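Local coordinates for 4-aminobutyrate transaminase (Acinetobacter baumannii, PDB 6WOP), which probably transfers the amino group of 4-aminobutyrate to 2-oxoglutarate, using pyridoxal 5'-phosphate as its cofactor, at residues E207-P219 with D349-L361. Residues are numbered along the deposited sequence; the frame is centred on the assembly and turned at random.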
loop_
_atom_site.group_PDB
_atom_site.type_symbol
_atom_site.label_atom_id
_atom_site.label_comp_id
_atom_site.label_asym_id
_atom_site.label_seq_id
_atom_site.Cartn_x
_atom_site.Cartn_y
_atom_site.Cartn_z
ATOM N N GLU A 207 0.748 -22.558 8.497
ATOM C CA GLU A 207 0.551 -23.429 9.662
ATOM C C GLU A 207 0.775 -24.871 9.238
ATOM O O GLU A 207 0.085 -25.340 8.314
ATOM C CB GLU A 207 -0.876 -23.248 10.174
ATOM C CG GLU A 207 -1.193 -21.856 10.732
ATOM C CD GLU A 207 -2.678 -21.589 10.696
ATOM O OE1 GLU A 207 -3.157 -21.023 9.653
ATOM O OE2 GLU A 207 -3.349 -21.969 11.701
ATOM N N PRO A 208 1.708 -25.618 9.866
ATOM C CA PRO A 208 1.804 -27.062 9.560
ATOM C C PRO A 208 0.492 -27.788 9.804
ATOM O O PRO A 208 0.239 -28.808 9.161
ATOM C CB PRO A 208 2.887 -27.603 10.514
ATOM C CG PRO A 208 3.546 -26.429 11.151
ATOM C CD PRO A 208 2.651 -25.174 10.925
ATOM N N VAL A 209 -0.364 -27.317 10.713
ATOM C CA VAL A 209 -1.734 -27.815 10.835
ATOM C C VAL A 209 -2.623 -26.569 10.904
ATOM O O VAL A 209 -2.616 -25.869 11.920
ATOM C CB VAL A 209 -1.952 -28.686 12.099
ATOM C CG1 VAL A 209 -3.328 -29.257 12.028
ATOM C CG2 VAL A 209 -0.909 -29.866 12.228
ATOM N N GLN A 210 -3.389 -26.260 9.853
ATOM C CA GLN A 210 -4.164 -25.010 9.947
ATOM C C GLN A 210 -5.144 -25.125 11.099
ATOM O O GLN A 210 -5.770 -26.163 11.271
ATOM C CB GLN A 210 -4.964 -24.730 8.680
ATOM C CG GLN A 210 -4.099 -24.421 7.516
ATOM C CD GLN A 210 -4.930 -23.922 6.349
ATOM O OE1 GLN A 210 -5.958 -24.574 5.938
ATOM N NE2 GLN A 210 -4.492 -22.807 5.771
ATOM N N GLY A 211 -5.262 -24.055 11.881
ATOM C CA GLY A 211 -6.004 -24.093 13.147
ATOM C C GLY A 211 -7.457 -23.684 12.940
ATOM O O GLY A 211 -8.337 -24.515 12.713
ATOM N N GLU A 212 -7.715 -22.384 13.005
ATOM C CA GLU A 212 -9.055 -21.893 12.713
ATOM C C GLU A 212 -9.548 -22.384 11.357
ATOM O O GLU A 212 -10.754 -22.524 11.162
ATOM C CB GLU A 212 -9.058 -20.362 12.766
ATOM C CG GLU A 212 -8.358 -19.769 14.004
ATOM C CD GLU A 212 -8.973 -20.193 15.369
ATOM O OE1 GLU A 212 -10.218 -20.164 15.525
ATOM O OE2 GLU A 212 -8.194 -20.520 16.283
ATOM N N GLY A 213 -8.630 -22.658 10.411
ATOM C CA GLY A 213 -8.983 -23.105 9.091
ATOM C C GLY A 213 -9.532 -24.503 8.980
ATOM O O GLY A 213 -9.988 -24.858 7.894
ATOM N N GLY A 214 -9.501 -25.310 10.048
ATOM C CA GLY A 214 -10.240 -26.574 10.071
ATOM C C GLY A 214 -9.422 -27.802 10.434
ATOM O O GLY A 214 -9.862 -28.925 10.180
ATOM N N PHE A 215 -8.231 -27.589 11.024
ATOM C CA PHE A 215 -7.309 -28.663 11.349
ATOM C C PHE A 215 -6.963 -29.472 10.109
ATOM O O PHE A 215 -7.250 -30.656 10.023
ATOM C CB PHE A 215 -7.881 -29.587 12.452
ATOM C CG PHE A 215 -7.773 -29.009 13.865
ATOM C CD1 PHE A 215 -7.662 -27.685 14.076
ATOM C CD2 PHE A 215 -7.839 -29.859 14.988
ATOM C CE1 PHE A 215 -7.566 -27.145 15.341
ATOM C CE2 PHE A 215 -7.756 -29.309 16.271
ATOM C CZ PHE A 215 -7.618 -27.943 16.429
ATOM N N ASN A 216 -6.332 -28.795 9.160
ATOM C CA ASN A 216 -5.807 -29.378 7.943
ATOM C C ASN A 216 -4.317 -29.654 8.120
ATOM O O ASN A 216 -3.533 -28.694 8.254
ATOM C CB ASN A 216 -6.025 -28.361 6.808
ATOM C CG ASN A 216 -7.504 -27.982 6.705
ATOM O OD1 ASN A 216 -8.361 -28.870 6.758
ATOM N ND2 ASN A 216 -7.808 -26.691 6.641
ATOM N N VAL A 217 -3.919 -30.930 7.996
ATOM C CA VAL A 217 -2.531 -31.341 8.250
ATOM C C VAL A 217 -1.765 -31.265 6.934
ATOM O O VAL A 217 -2.209 -31.825 5.934
ATOM C CB VAL A 217 -2.467 -32.763 8.850
ATOM C CG1 VAL A 217 -1.047 -33.195 8.969
ATOM C CG2 VAL A 217 -3.111 -32.761 10.217
ATOM N N VAL A 218 -0.633 -30.561 6.931
ATOM C CA VAL A 218 0.104 -30.349 5.662
ATOM C C VAL A 218 0.725 -31.666 5.219
ATOM O O VAL A 218 1.319 -32.371 6.043
ATOM C CB VAL A 218 1.174 -29.253 5.816
ATOM C CG1 VAL A 218 2.371 -29.666 6.685
ATOM C CG2 VAL A 218 1.694 -28.829 4.422
ATOM N N PRO A 219 0.588 -32.065 3.958
ATOM C CA PRO A 219 1.312 -33.255 3.509
ATOM C C PRO A 219 2.815 -33.010 3.495
ATOM O O PRO A 219 3.269 -31.920 3.134
ATOM C CB PRO A 219 0.764 -33.496 2.091
ATOM C CG PRO A 219 -0.587 -32.839 2.074
ATOM C CD PRO A 219 -0.435 -31.611 2.988
ATOM N N ASP A 349 -15.531 -35.933 7.146
ATOM C CA ASP A 349 -14.084 -36.058 7.243
ATOM C C ASP A 349 -13.736 -36.171 8.711
ATOM O O ASP A 349 -14.436 -35.628 9.567
ATOM C CB ASP A 349 -13.331 -34.849 6.654
ATOM C CG ASP A 349 -11.881 -35.200 6.197
ATOM O OD1 ASP A 349 -11.498 -36.405 6.346
ATOM O OD2 ASP A 349 -11.154 -34.286 5.655
ATOM N N ILE A 350 -12.633 -36.857 8.983
ATOM C CA ILE A 350 -11.985 -36.880 10.289
ATOM C C ILE A 350 -10.522 -36.542 10.040
ATOM O O ILE A 350 -9.891 -37.165 9.188
ATOM C CB ILE A 350 -12.124 -38.237 10.980
ATOM C CG1 ILE A 350 -13.624 -38.543 11.266
ATOM C CG2 ILE A 350 -11.295 -38.213 12.268
ATOM C CD1 ILE A 350 -13.998 -39.994 11.679
ATOM N N ARG A 351 -10.005 -35.502 10.693
ATOM C CA ARG A 351 -8.618 -35.102 10.484
ATOM C C ARG A 351 -7.885 -35.157 11.807
ATOM O O ARG A 351 -8.466 -34.836 12.842
ATOM C CB ARG A 351 -8.520 -33.691 9.912
ATOM C CG ARG A 351 -9.189 -33.643 8.523
ATOM C CD ARG A 351 -9.061 -32.279 7.867
ATOM N NE ARG A 351 -9.973 -31.250 8.398
ATOM C CZ ARG A 351 -11.227 -31.037 7.994
ATOM N NH1 ARG A 351 -11.794 -31.810 7.052
ATOM N NH2 ARG A 351 -11.924 -30.049 8.550
ATOM N N ALA A 352 -6.600 -35.504 11.782
ATOM C CA ALA A 352 -5.933 -35.750 13.068
ATOM C C ALA A 352 -4.422 -35.704 12.903
ATOM O O ALA A 352 -3.863 -36.354 12.001
ATOM C CB ALA A 352 -6.322 -37.105 13.618
ATOM N N LEU A 353 -3.757 -34.965 13.779
ATOM C CA LEU A 353 -2.340 -35.210 14.033
ATOM C C LEU A 353 -2.149 -35.147 15.543
ATOM O O LEU A 353 -2.391 -34.092 16.130
ATOM C CB LEU A 353 -1.461 -34.188 13.318
ATOM C CG LEU A 353 0.023 -34.541 13.441
ATOM C CD1 LEU A 353 0.325 -35.825 12.735
ATOM C CD2 LEU A 353 0.861 -33.382 12.885
ATOM N N GLY A 354 -1.825 -36.287 16.181
ATOM C CA GLY A 354 -1.693 -36.248 17.637
ATOM C C GLY A 354 -3.053 -35.963 18.250
ATOM O O GLY A 354 -4.048 -36.641 17.961
ATOM N N SER A 355 -3.104 -34.930 19.090
ATOM C CA SER A 355 -4.404 -34.524 19.614
ATOM C C SER A 355 -4.809 -33.168 19.072
ATOM O O SER A 355 -5.676 -32.517 19.640
ATOM C CB SER A 355 -4.414 -34.522 21.157
ATOM O OG SER A 355 -4.687 -35.850 21.672
ATOM N N MET A 356 -4.339 -32.863 17.853
ATOM C CA MET A 356 -4.965 -31.851 17.014
ATOM C C MET A 356 -5.929 -32.618 16.109
ATOM O O MET A 356 -5.548 -33.078 15.022
ATOM C CB MET A 356 -3.926 -31.060 16.226
ATOM C CG MET A 356 -4.170 -29.601 16.288
ATOM S SD MET A 356 -2.843 -28.659 15.623
ATOM C CE MET A 356 -3.761 -27.177 15.313
ATOM N N VAL A 357 -7.173 -32.801 16.599
ATOM C CA VAL A 357 -8.197 -33.642 15.976
ATOM C C VAL A 357 -9.446 -32.815 15.714
ATOM O O VAL A 357 -9.855 -32.011 16.563
ATOM C CB VAL A 357 -8.584 -34.861 16.863
ATOM C CG1 VAL A 357 -9.644 -35.776 16.128
ATOM C CG2 VAL A 357 -7.376 -35.649 17.251
ATOM N N ALA A 358 -10.093 -33.076 14.573
ATOM C CA ALA A 358 -11.329 -32.395 14.213
ATOM C C ALA A 358 -12.242 -33.346 13.459
ATOM O O ALA A 358 -11.773 -34.230 12.743
ATOM C CB ALA A 358 -11.061 -31.175 13.330
ATOM N N VAL A 359 -13.551 -33.097 13.547
ATOM C CA VAL A 359 -14.554 -33.809 12.758
ATOM C C VAL A 359 -15.333 -32.786 11.923
ATOM O O VAL A 359 -15.738 -31.736 12.435
ATOM C CB VAL A 359 -15.493 -34.649 13.628
ATOM C CG1 VAL A 359 -16.367 -33.775 14.524
ATOM C CG2 VAL A 359 -16.331 -35.581 12.734
ATOM N N GLU A 360 -15.470 -33.044 10.631
ATOM C CA GLU A 360 -16.219 -32.137 9.759
ATOM C C GLU A 360 -17.583 -32.744 9.480
ATOM O O GLU A 360 -17.708 -33.957 9.219
ATOM C CB GLU A 360 -15.516 -31.857 8.425
ATOM C CG GLU A 360 -16.304 -30.853 7.543
ATOM C CD GLU A 360 -15.420 -30.230 6.492
ATOM O OE1 GLU A 360 -15.916 -29.681 5.477
ATOM O OE2 GLU A 360 -14.206 -30.347 6.676
ATOM N N LEU A 361 -18.605 -31.910 9.546
ATOM C CA LEU A 361 -19.964 -32.379 9.334
ATOM C C LEU A 361 -20.485 -31.790 8.035
ATOM O O LEU A 361 -19.896 -30.863 7.478
ATOM C CB LEU A 361 -20.862 -32.012 10.531
ATOM C CG LEU A 361 -20.541 -32.636 11.917
ATOM C CD1 LEU A 361 -19.453 -31.944 12.646
ATOM C CD2 LEU A 361 -21.746 -32.569 12.814
#
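Arg351 grips the backbone of segment 207-219 with its side chain: NE and NH2 both donate to the carbonyl O of Gly214, at 2.9 Å from NE, and this shared acceptor lies at the edge of the guanidinium, close to its plane. NE also makes a weak bond to Phe215 O. A bend at chi3 (-77°) brings the NE/NH2 edge of the group round to this carbonyl. Acids of its own hairpin take its remaining N-H groups: NH1 and NH2 converge end-on on Glu360 OE2, and NH1 also meets Asp349 OD2 at 2.9 Å, so the salt-bridge network probably fixes the guanidinium's rotation. Lys177 is a second partner of that Glu360 oxygen.

The two parts joined are small antiparallel elements of a class-III aminotransferase. Segment 207-219 is a short hairpin with a G1 beta bulge, where Phe215 and Asn216 face Gln210; 349-361 is a hairpin at one margin of a mixed sheet, closed by a type II' turn from Leu353 to Met356.

Apolar contact is centred on Phe215. Met356 CG sits over one ring face in a CH-pi contact, 3.9 Å from the centroid, with SD farther above the same ring, while Ala358 CB lies 3.7 Å from Phe215 CB. Beyond CG the methionine runs extended, carrying SD to 3.6 Å from Val209 CB. Leu353 CB packs against Val217 CG2 at 3.8 Å, and its CD2 reaches Val209 CG2.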